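Local coordinates for protein LRIM1 (Anopheles gambiae, PDB 3O53) that regulates complement-like immunity in the mosquito as a heterodimer with APL1C, the present chain being its leucine-rich repeat domain, at residues His105-Asn110 and Tyr126-Lys131; Gly141-Val146 and Ala162-Ser167; Val216-Leu221 and Leu239-Leu244; Lys225-Glu230 and Asp305-Leu310. All coordinates share one frame; numbering follows the deposited sequence.

Interaction 1 (His105-Asn110 and Tyr126-Lys131); sequences HAANNN and YLANNK
Asn130 reaches across with its amide to the backbone of His105-Asn110. Its ND2 gives one hydrogen to Ala106 O at 2.9 Å, with a nearly straight N-H...O angle of 163°. The other hydrogen turns back to Leu127 O in its own segment, 3.0 Å from Asn130 ND2. Asn130 OD1 accepts from Ile111 N and weakly from Asn109 N. Bonds at both ends fix the rotation of this amide. Two backbone bonds run beside it. Ala106 N donates to Tyr126 O at 2.9 Å, and Asn108 N to Ala128 O at 3.0 Å.

This is the turn after the strand in two successive leucine-rich repeats. Asn109 and Asn130 hold the consensus asparagine position of the LxxLxLxxNxL motif. Asn109 serves the preceding repeat in the same way, through Leu87 O and Val92 N.

Further out, Asn129 ND2 donates a hydrogen bond to Asn108 OD1 at 3.0 Å. The two amide planes are 75° apart, and ND2 comes from above the Asn108 carbonyl plane. Asn108 ND2 continues the chain of amides to Asn89 OD1. One water donates to both Asn109 O and Asn129 O.

At the strand end, the rings of His105 and Tyr126 form an offset stack, planes 14° apart and centroids 4.4 Å apart. Both have CG beside the backbone N, and the two side chains lie side by side. His105 CE1 sits over the rim of Tyr126, 3.5 Å from CD2. Tyr126 also meets the ring of Tyr148. On the inner side, Ala106 CB packs on Leu127 CD2 at 3.9 Å.

Interaction 2 (Gly141-Val146 and Ala162-Ser167); sequences GCRSRV and AELAAS
Arg145 and Ala166 join the two backbones, Arg145 N donating to Ala166 O at 2.9 Å. Arg145 has a left-handed conformation (phi 60°, psi 31°). Ala162-Ala166 is a 3-10 segment, and its end lies against the turn at Ser144 and Arg145.

Ser167 OG works in both directions. It donates to Arg143 O at 2.8 Å, from above that carbonyl plane, and accepts from Val146 N at 2.9 Å. One hydroxyl therefore holds two backbone groups of the turn that leads into strand 146-150. The two segments belong to successive coils of the leucine-rich repeat solenoid. The disulfide from Cys142 to Cys116 ties the first of them to the preceding part of the chain.

Arg143 reaches Glu163 and Leu164, earlier in the 3-10 segment. Its chain bends at chi3 (-85°), which turns NE out of the line of the chain. NH1 donates to Glu163 O at 2.9 Å, in the guanidinium plane and on a carbonyl lone pair. Arg143 NE is taken by Leu138 O. The aliphatic part of Arg143 crosses Leu164 at about a right angle, with CG 3.9 Å from Leu164 CD2. Ala166 CB fits beside Ser144 OG at 3.5 Å, and that hydroxyl bonds to Glu140 O.

Interaction 3 (Val216-Leu221 and Leu239-Leu244); sequences VTWISL and LEHFDL
Trp218 and His241 stack face to face in an offset arrangement, their side chains side by side and pointing the same way. The five-membered ring of Trp218 and the His241 ring have centroids 3.6 Å apart and planes only 6° apart. Trp218 NE1 lies over the centre of the imidazole, 3.3 Å from His241 CD2. CG is anti to the backbone N and chi2 is 108° in both; on paired parallel strands this brings the rings nearly parallel. His241 ND1 is hydrogen-bonded to Lys274 NZ.

On the other face of the strands, Ile219 and Phe242 also run side by side. Ile219 CG2, between its backbone N and carbonyl carbon, touches Phe242 CD1 at 3.5 Å and Leu239 CD1 at 4.0 Å. Farther along, Leu244 CD2 packs on Leu221 CB at 3.8 Å.

The strands between these faces are parallel. Thr217 O accepts from both Glu240 N (2.8 Å) and His241 N (3.0 Å). Ile219 N then donates to His241 O, Asp243 N to Ile219 O, and Leu221 N to Asp243 O. Thr217 and Glu240 lie side by side, Thr217 CG2 touching the Glu240 chain. A water donates to Glu240 OE2 and accepts a weak bond from Thr217 OG1.

Strand 241-243 is the last of the long parallel series. Such strands, with apolar residues such as Ile219 and Phe242 turned inward, form the concave side of a leucine-rich repeat solenoid, here beside helix 262-276, which is consistent with a C-terminal cap.

Interaction 4 (Lys225-Glu230 and Asp305-Leu310); sequences KLVLIE and DRLIAL
Val227 is the first residue of Lys225-Glu230 to meet the C-terminal helix. Leu226, just before it, points away from this helix and touches Phe249 instead. Val227 points toward the helix. Its CB approaches Ile308 CG1 at 4.3 Å, and Val227 CG1 approaches Leu307 CD1 at the same 4.3 Å. These are loose apolar contacts. Ala304, one turn before Ile308, also touches Val227. Both Val227 and Leu307 meet a neighbouring molecule in the crystal as well.

Leu228 follows and makes the closer contacts. Its CG stands beside the backbone N (chi1 -61°), where it meets Ile308 CD1 at 3.5 Å. Leu228 CD1 lies 3.4 Å from Ile308 CD1, tighter than usual for two methyl carbons. The Ile308 CD1 methyl thus meets CB, CG and CD1 of Leu228, and the two side chains cross at a slant.

Strand 228-229 pairs in parallel with strand 205-206 of the preceding coil. It lies on the return path of the leucine-rich repeat, after the turn that follows strand 218-220. Val227 and Leu228 receive helix 303-310 from outside.

Asp305 comes in beside Leu228 and crosses it at about a right angle. Its OD1 is 3.7 Å from Leu228 CD1, a plain van der Waals approach. Ile308, three residues on, points toward the strand segment; Asp305 starts away from it, and only its carboxylate end swings back. Leu228 also touches Thr253 of helix 251-259. Ile229 comes next and, like Leu226, touches Phe249. Its backbone N bonds to Thr253 OG1.

How the interactions relate
From the N terminus, interactions 1, 2 and 3 come in series, and each closes about one repeat, with 15 to 17 residues between its segments. Interaction 1 joins two neighbouring repeats. Interaction 2 joins the next coils, its centre about 19 Å from that of interaction 1, without touching it. Interaction 3 pairs strands 218-220 and 241-243 near the C-terminal end of the solenoid. Interaction 4 crosses it along the chain and closes a loop of 74 residues: its first segment, 225-230, lies between those of interaction 3. The two contacts also touch, where Leu221 packs on Leu226 and Leu244 on Ile229. Interaction 4 lays helix 303-310 against segment 225-230, on the outside of the C-terminal coils.

Interaction 1 (His105-Asn110 and Tyr126-Lys131)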
# COMPACT_ATOMS: atom_id res chain seq x y z
N HIS A 105 2.97 11.03 3.67
CA HIS A 105 3.19 10.11 4.78
C HIS A 105 2.03 10.24 5.73
O HIS A 105 1.84 11.28 6.35
CB HIS A 105 4.48 10.48 5.52
CG HIS A 105 5.72 10.09 4.79
ND1 HIS A 105 6.18 8.80 4.76
CD2 HIS A 105 6.60 10.83 4.07
CE1 HIS A 105 7.30 8.75 4.04
NE2 HIS A 105 7.57 9.97 3.61
N ALA A 106 1.24 9.19 5.85
CA ALA A 106 0.06 9.25 6.71
C ALA A 106 -0.23 7.90 7.33
O ALA A 106 -1.38 7.48 7.43
CB ALA A 106 -1.14 9.76 5.93
N ALA A 107 0.82 7.21 7.75
CA ALA A 107 0.70 5.93 8.42
C ALA A 107 0.20 6.15 9.85
O ALA A 107 0.40 7.22 10.42
CB ALA A 107 2.06 5.20 8.43
N ASN A 108 -0.44 5.13 10.41
CA ASN A 108 -0.82 5.16 11.82
C ASN A 108 -1.79 6.27 12.14
O ASN A 108 -1.61 7.03 13.09
CB ASN A 108 0.43 5.27 12.69
CG ASN A 108 1.45 4.20 12.37
OD1 ASN A 108 1.09 3.14 11.86
ND2 ASN A 108 2.71 4.46 12.66
N ASN A 109 -2.84 6.36 11.33
CA ASN A 109 -3.96 7.24 11.63
C ASN A 109 -5.25 6.41 11.72
O ASN A 109 -5.19 5.21 11.96
CB ASN A 109 -4.04 8.34 10.58
CG ASN A 109 -3.10 9.49 10.88
OD1 ASN A 109 -3.50 10.49 11.47
ND2 ASN A 109 -1.84 9.35 10.47
N ASN A 110 -6.41 7.07 11.58
CA ASN A 110 -7.71 6.37 11.51
C ASN A 110 -8.31 6.49 10.11
O ASN A 110 -9.54 6.49 9.96
CB ASN A 110 -8.73 7.00 12.48
CG ASN A 110 -8.33 6.89 13.94
OD1 ASN A 110 -7.21 6.50 14.27
ND2 ASN A 110 -9.26 7.27 14.83
N TYR A 126 1.97 6.72 1.50
CA TYR A 126 2.25 5.82 2.61
C TYR A 126 1.07 5.82 3.57
O TYR A 126 0.90 6.76 4.33
CB TYR A 126 3.50 6.28 3.36
CG TYR A 126 4.76 6.25 2.52
CD1 TYR A 126 5.59 5.15 2.54
CD2 TYR A 126 5.10 7.32 1.70
CE1 TYR A 126 6.75 5.11 1.77
CE2 TYR A 126 6.26 7.28 0.92
CZ TYR A 126 7.08 6.17 0.97
OH TYR A 126 8.22 6.12 0.20
N LEU A 127 0.26 4.77 3.53
CA LEU A 127 -0.96 4.70 4.33
C LEU A 127 -1.04 3.44 5.20
O LEU A 127 -2.13 2.96 5.50
CB LEU A 127 -2.18 4.75 3.41
CG LEU A 127 -2.48 6.11 2.77
CD1 LEU A 127 -3.51 5.96 1.63
CD2 LEU A 127 -2.98 7.09 3.83
N ALA A 128 0.10 2.90 5.60
CA ALA A 128 0.08 1.70 6.42
C ALA A 128 -0.73 1.96 7.69
O ALA A 128 -0.71 3.06 8.22
CB ALA A 128 1.49 1.27 6.80
N ASN A 129 -1.45 0.94 8.15
CA ASN A 129 -2.07 0.96 9.47
C ASN A 129 -3.12 2.05 9.60
O ASN A 129 -2.98 2.97 10.40
CB ASN A 129 -1.01 1.13 10.57
CG ASN A 129 -1.55 0.75 11.94
OD1 ASN A 129 -2.53 0.03 12.04
ND2 ASN A 129 -0.90 1.24 12.99
N ASN A 130 -4.16 1.94 8.79
CA ASN A 130 -5.27 2.87 8.81
C ASN A 130 -6.58 2.07 8.76
O ASN A 130 -6.58 0.89 9.11
CB ASN A 130 -5.13 3.86 7.66
CG ASN A 130 -4.22 5.02 8.00
OD1 ASN A 130 -4.54 5.84 8.85
ND2 ASN A 130 -3.06 5.09 7.33
N LYS A 131 -7.67 2.69 8.32
CA LYS A 131 -8.96 2.02 8.27
C LYS A 131 -9.53 1.96 6.85
O LYS A 131 -10.73 2.05 6.65
CB LYS A 131 -9.97 2.73 9.18
CG LYS A 131 -9.45 3.03 10.58
CD LYS A 131 -9.21 1.76 11.37
CE LYS A 131 -10.46 1.30 12.09
NZ LYS A 131 -10.17 0.19 13.04
O HOH W 1 -3.26 3.65 13.19

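Interaction 2 (Gly141-Val146 and Ala162-Ser167)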
# COMPACT_ATOMS: atom_id res chain seq x y z
N GLY A 141 -7.93 11.03 -8.11
CA GLY A 141 -6.68 11.77 -8.05
C GLY A 141 -5.62 10.99 -7.29
O GLY A 141 -4.47 10.90 -7.74
N CYS A 142 -6.00 10.41 -6.16
CA CYS A 142 -5.07 9.64 -5.34
C CYS A 142 -4.66 8.33 -6.00
O CYS A 142 -3.70 7.70 -5.57
CB CYS A 142 -5.69 9.33 -3.97
SG CYS A 142 -5.88 10.77 -2.92
N ARG A 143 -5.38 7.91 -7.03
CA ARG A 143 -5.04 6.67 -7.73
C ARG A 143 -4.41 6.93 -9.10
O ARG A 143 -4.22 5.99 -9.88
CB ARG A 143 -6.27 5.75 -7.84
CG ARG A 143 -6.64 5.13 -6.48
CD ARG A 143 -7.87 4.23 -6.54
NE ARG A 143 -9.11 5.00 -6.40
CZ ARG A 143 -10.09 5.02 -7.31
NH1 ARG A 143 -9.99 4.33 -8.44
NH2 ARG A 143 -11.18 5.75 -7.08
N SER A 144 -4.06 8.18 -9.38
CA SER A 144 -3.43 8.55 -10.65
C SER A 144 -1.94 8.84 -10.49
O SER A 144 -1.53 9.62 -9.63
CB SER A 144 -4.09 9.80 -11.25
OG SER A 144 -5.49 9.65 -11.36
N ARG A 145 -1.14 8.22 -11.36
CA ARG A 145 0.30 8.48 -11.43
C ARG A 145 0.99 8.19 -10.11
O ARG A 145 2.00 8.80 -9.75
CB ARG A 145 0.55 9.93 -11.89
CG ARG A 145 -0.04 10.23 -13.26
CD ARG A 145 0.45 11.55 -13.84
NE ARG A 145 1.90 11.65 -13.81
CZ ARG A 145 2.72 11.00 -14.64
NH1 ARG A 145 2.24 10.19 -15.57
NH2 ARG A 145 4.03 11.15 -14.52
N VAL A 146 0.44 7.22 -9.39
CA VAL A 146 1.07 6.71 -8.19
C VAL A 146 2.30 5.87 -8.54
O VAL A 146 2.28 5.05 -9.45
CB VAL A 146 0.09 5.85 -7.37
CG1 VAL A 146 0.75 5.38 -6.10
CG2 VAL A 146 -1.17 6.66 -7.06
N ALA A 162 -8.06 -2.67 -12.11
CA ALA A 162 -8.57 -1.61 -12.96
C ALA A 162 -8.69 -0.28 -12.21
O ALA A 162 -8.58 0.79 -12.79
CB ALA A 162 -9.91 -2.01 -13.56
N GLU A 163 -8.94 -0.35 -10.90
CA GLU A 163 -9.10 0.88 -10.12
C GLU A 163 -7.78 1.65 -9.97
O GLU A 163 -7.77 2.80 -9.55
CB GLU A 163 -9.72 0.57 -8.75
CG GLU A 163 -11.22 0.26 -8.87
CD GLU A 163 -11.86 -0.25 -7.59
OE1 GLU A 163 -11.23 -0.16 -6.52
OE2 GLU A 163 -13.02 -0.73 -7.66
N LEU A 164 -6.68 1.01 -10.36
CA LEU A 164 -5.36 1.63 -10.34
C LEU A 164 -4.86 1.89 -11.77
O LEU A 164 -3.68 2.18 -11.98
CB LEU A 164 -4.36 0.72 -9.61
CG LEU A 164 -4.57 0.58 -8.10
CD1 LEU A 164 -3.51 -0.34 -7.47
CD2 LEU A 164 -4.56 1.95 -7.43
N ALA A 165 -5.76 1.80 -12.74
CA ALA A 165 -5.39 1.94 -14.16
C ALA A 165 -4.74 3.30 -14.47
O ALA A 165 -3.92 3.39 -15.37
CB ALA A 165 -6.59 1.72 -15.04
N ALA A 166 -5.11 4.33 -13.73
CA ALA A 166 -4.54 5.66 -13.95
C ALA A 166 -3.09 5.72 -13.46
O ALA A 166 -2.44 6.77 -13.54
CB ALA A 166 -5.38 6.72 -13.26
N SER A 167 -2.59 4.61 -12.94
CA SER A 167 -1.19 4.48 -12.55
C SER A 167 -0.51 3.35 -13.31
O SER A 167 0.54 2.87 -12.90
CB SER A 167 -1.07 4.22 -11.04
OG SER A 167 -1.58 5.32 -10.31

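Interaction 3 (Val216-Leu221 and Leu239-Leu244)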
# COMPACT_ATOMS: atom_id res chain seq x y z
N VAL A 216 7.01 -8.31 -12.66
CA VAL A 216 7.60 -7.93 -11.38
C VAL A 216 8.91 -8.63 -11.09
O VAL A 216 9.20 -9.69 -11.64
CB VAL A 216 6.64 -8.23 -10.19
CG1 VAL A 216 5.40 -7.36 -10.29
CG2 VAL A 216 6.28 -9.70 -10.17
N THR A 217 9.69 -8.02 -10.21
CA THR A 217 10.92 -8.60 -9.68
C THR A 217 10.62 -9.37 -8.40
O THR A 217 11.24 -10.39 -8.12
CB THR A 217 11.93 -7.48 -9.36
OG1 THR A 217 12.22 -6.76 -10.57
CG2 THR A 217 13.22 -8.05 -8.79
N TRP A 218 9.66 -8.88 -7.63
CA TRP A 218 9.40 -9.40 -6.30
C TRP A 218 7.90 -9.55 -6.14
O TRP A 218 7.16 -8.60 -6.38
CB TRP A 218 9.95 -8.39 -5.28
CG TRP A 218 10.05 -8.82 -3.83
CD1 TRP A 218 11.20 -9.10 -3.14
CD2 TRP A 218 8.98 -8.94 -2.88
NE1 TRP A 218 10.90 -9.42 -1.83
CE2 TRP A 218 9.55 -9.32 -1.65
CE3 TRP A 218 7.59 -8.78 -2.96
CZ2 TRP A 218 8.78 -9.54 -0.50
CZ3 TRP A 218 6.82 -8.99 -1.82
CH2 TRP A 218 7.42 -9.37 -0.61
N ILE A 219 7.44 -10.75 -5.80
CA ILE A 219 6.02 -10.95 -5.52
C ILE A 219 5.85 -11.95 -4.39
O ILE A 219 6.55 -12.96 -4.32
CB ILE A 219 5.25 -11.42 -6.76
CG1 ILE A 219 3.76 -11.62 -6.42
CG2 ILE A 219 5.81 -12.73 -7.29
CD1 ILE A 219 2.91 -11.95 -7.62
N SER A 220 4.90 -11.66 -3.50
CA SER A 220 4.57 -12.60 -2.43
C SER A 220 3.06 -12.75 -2.26
O SER A 220 2.32 -11.77 -2.18
CB SER A 220 5.16 -12.14 -1.10
OG SER A 220 4.84 -13.07 -0.08
N LEU A 221 2.61 -14.00 -2.26
CA LEU A 221 1.28 -14.33 -1.81
C LEU A 221 1.41 -15.29 -0.63
O LEU A 221 0.56 -16.14 -0.41
CB LEU A 221 0.46 -14.95 -2.95
CG LEU A 221 -0.18 -13.96 -3.94
CD1 LEU A 221 0.87 -13.32 -4.84
CD2 LEU A 221 -1.25 -14.64 -4.78
N LEU A 239 11.91 -11.67 -12.67
CA LEU A 239 11.52 -12.25 -11.40
C LEU A 239 12.73 -12.77 -10.62
O LEU A 239 13.47 -13.61 -11.11
CB LEU A 239 10.52 -13.38 -11.66
CG LEU A 239 9.83 -14.00 -10.45
CD1 LEU A 239 8.79 -13.04 -9.87
CD2 LEU A 239 9.19 -15.33 -10.83
N GLU A 240 12.92 -12.27 -9.40
CA GLU A 240 14.02 -12.72 -8.53
C GLU A 240 13.51 -13.24 -7.18
O GLU A 240 14.24 -13.89 -6.44
CB GLU A 240 14.98 -11.57 -8.26
CG GLU A 240 15.55 -10.90 -9.49
CD GLU A 240 16.39 -9.68 -9.15
OE1 GLU A 240 16.46 -9.32 -7.95
OE2 GLU A 240 16.98 -9.08 -10.08
N HIS A 241 12.26 -12.94 -6.84
CA HIS A 241 11.73 -13.30 -5.52
C HIS A 241 10.26 -13.68 -5.70
O HIS A 241 9.46 -12.90 -6.20
CB HIS A 241 11.89 -12.12 -4.54
CG HIS A 241 11.30 -12.37 -3.18
ND1 HIS A 241 12.07 -12.59 -2.06
CD2 HIS A 241 10.01 -12.42 -2.76
CE1 HIS A 241 11.29 -12.76 -1.01
NE2 HIS A 241 10.03 -12.67 -1.40
N PHE A 242 9.94 -14.91 -5.34
CA PHE A 242 8.63 -15.48 -5.61
C PHE A 242 8.25 -16.33 -4.41
O PHE A 242 8.81 -17.40 -4.20
CB PHE A 242 8.71 -16.32 -6.89
CG PHE A 242 7.38 -16.84 -7.38
CD1 PHE A 242 6.58 -16.07 -8.20
CD2 PHE A 242 6.96 -18.12 -7.05
CE1 PHE A 242 5.37 -16.56 -8.67
CE2 PHE A 242 5.76 -18.61 -7.51
CZ PHE A 242 4.96 -17.84 -8.32
N ASP A 243 7.30 -15.84 -3.61
CA ASP A 243 7.00 -16.47 -2.32
C ASP A 243 5.52 -16.87 -2.20
O ASP A 243 4.66 -16.01 -1.97
CB ASP A 243 7.37 -15.50 -1.20
CG ASP A 243 7.35 -16.15 0.17
OD1 ASP A 243 6.89 -17.30 0.28
OD2 ASP A 243 7.79 -15.49 1.14
N LEU A 244 5.25 -18.16 -2.34
CA LEU A 244 3.90 -18.71 -2.19
C LEU A 244 3.84 -19.67 -1.01
O LEU A 244 3.02 -20.59 -0.99
CB LEU A 244 3.48 -19.47 -3.44
CG LEU A 244 3.51 -18.71 -4.76
CD1 LEU A 244 2.92 -19.58 -5.86
CD2 LEU A 244 2.76 -17.40 -4.65
O HOH W 2 14.93 -8.08 -11.93

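Interaction 4 (Lys225-Glu230 and Asp305-Leu310)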
# COMPACT_ATOMS: atom_id res chain seq x y z
N LYS A 225 -4.56 -18.43 1.28
CA LYS A 225 -5.23 -19.72 1.37
C LYS A 225 -5.35 -20.32 -0.01
O LYS A 225 -6.37 -20.92 -0.35
CB LYS A 225 -6.61 -19.56 2.01
CG LYS A 225 -6.55 -18.85 3.35
CD LYS A 225 -7.84 -18.98 4.12
CE LYS A 225 -8.69 -17.75 3.97
NZ LYS A 225 -9.47 -17.55 5.21
N LEU A 226 -4.30 -20.15 -0.81
CA LEU A 226 -4.35 -20.54 -2.21
C LEU A 226 -4.51 -22.05 -2.37
O LEU A 226 -3.80 -22.83 -1.76
CB LEU A 226 -3.07 -20.10 -2.93
CG LEU A 226 -2.85 -18.59 -3.03
CD1 LEU A 226 -1.50 -18.31 -3.69
CD2 LEU A 226 -3.99 -17.89 -3.81
N VAL A 227 -5.44 -22.43 -3.23
CA VAL A 227 -5.62 -23.83 -3.60
C VAL A 227 -5.18 -24.04 -5.05
O VAL A 227 -4.56 -25.05 -5.38
CB VAL A 227 -7.10 -24.25 -3.47
CG1 VAL A 227 -7.24 -25.75 -3.69
CG2 VAL A 227 -7.67 -23.84 -2.11
N LEU A 228 -5.50 -23.08 -5.91
CA LEU A 228 -5.21 -23.19 -7.34
C LEU A 228 -4.50 -21.96 -7.89
O LEU A 228 -4.66 -20.86 -7.37
CB LEU A 228 -6.51 -23.38 -8.13
CG LEU A 228 -7.33 -24.63 -7.82
CD1 LEU A 228 -8.56 -24.69 -8.74
CD2 LEU A 228 -6.47 -25.87 -7.97
N ILE A 229 -3.76 -22.18 -8.96
CA ILE A 229 -3.08 -21.12 -9.72
C ILE A 229 -3.51 -21.24 -11.17
O ILE A 229 -3.58 -22.34 -11.71
CB ILE A 229 -1.54 -21.30 -9.68
CG1 ILE A 229 -1.02 -21.25 -8.25
CG2 ILE A 229 -0.85 -20.23 -10.55
CD1 ILE A 229 0.47 -21.60 -8.11
N GLU A 230 -3.76 -20.10 -11.81
CA GLU A 230 -4.13 -20.08 -13.23
C GLU A 230 -2.93 -20.56 -14.05
O GLU A 230 -1.86 -19.95 -14.01
CB GLU A 230 -4.53 -18.66 -13.64
CG GLU A 230 -4.68 -18.46 -15.14
CD GLU A 230 -5.69 -19.41 -15.76
OE1 GLU A 230 -6.87 -19.38 -15.34
OE2 GLU A 230 -5.31 -20.19 -16.65
N ASP A 305 -11.94 -27.19 -6.83
CA ASP A 305 -12.95 -26.23 -7.25
C ASP A 305 -13.98 -26.02 -6.15
O ASP A 305 -14.44 -24.90 -5.92
CB ASP A 305 -13.64 -26.71 -8.53
CG ASP A 305 -12.70 -26.71 -9.73
OD1 ASP A 305 -11.91 -25.76 -9.87
OD2 ASP A 305 -12.78 -27.66 -10.53
N ARG A 306 -14.35 -27.10 -5.47
CA ARG A 306 -15.33 -27.04 -4.39
C ARG A 306 -14.82 -26.23 -3.20
O ARG A 306 -15.58 -25.49 -2.58
CB ARG A 306 -15.73 -28.45 -3.96
CG ARG A 306 -16.71 -29.12 -4.92
CD ARG A 306 -17.02 -30.56 -4.51
NE ARG A 306 -17.59 -30.65 -3.17
CZ ARG A 306 -18.00 -31.78 -2.61
NH1 ARG A 306 -17.92 -32.92 -3.27
NH2 ARG A 306 -18.50 -31.76 -1.38
N LEU A 307 -13.53 -26.38 -2.87
CA LEU A 307 -12.93 -25.60 -1.78
C LEU A 307 -13.01 -24.11 -2.08
O LEU A 307 -13.34 -23.30 -1.21
CB LEU A 307 -11.46 -26.00 -1.56
CG LEU A 307 -11.18 -27.25 -0.72
CD1 LEU A 307 -9.67 -27.46 -0.56
CD2 LEU A 307 -11.87 -27.16 0.63
N ILE A 308 -12.73 -23.75 -3.33
CA ILE A 308 -12.78 -22.36 -3.75
C ILE A 308 -14.22 -21.81 -3.74
O ILE A 308 -14.47 -20.75 -3.17
CB ILE A 308 -12.13 -22.17 -5.14
CG1 ILE A 308 -10.61 -22.40 -5.02
CG2 ILE A 308 -12.42 -20.77 -5.67
CD1 ILE A 308 -9.91 -22.71 -6.33
N ALA A 309 -15.15 -22.54 -4.36
CA ALA A 309 -16.55 -22.11 -4.40
C ALA A 309 -17.13 -22.01 -2.99
O ALA A 309 -17.75 -21.01 -2.64
CB ALA A 309 -17.39 -23.08 -5.25
N LEU A 310 -16.93 -23.05 -2.19
CA LEU A 310 -17.54 -23.13 -0.86
C LEU A 310 -16.83 -22.21 0.13
O LEU A 310 -17.35 -21.94 1.21
CB LEU A 310 -17.55 -24.58 -0.35
CG LEU A 310 -18.52 -25.51 -1.11
CD1 LEU A 310 -18.35 -26.95 -0.67
CD2 LEU A 310 -19.96 -25.06 -0.92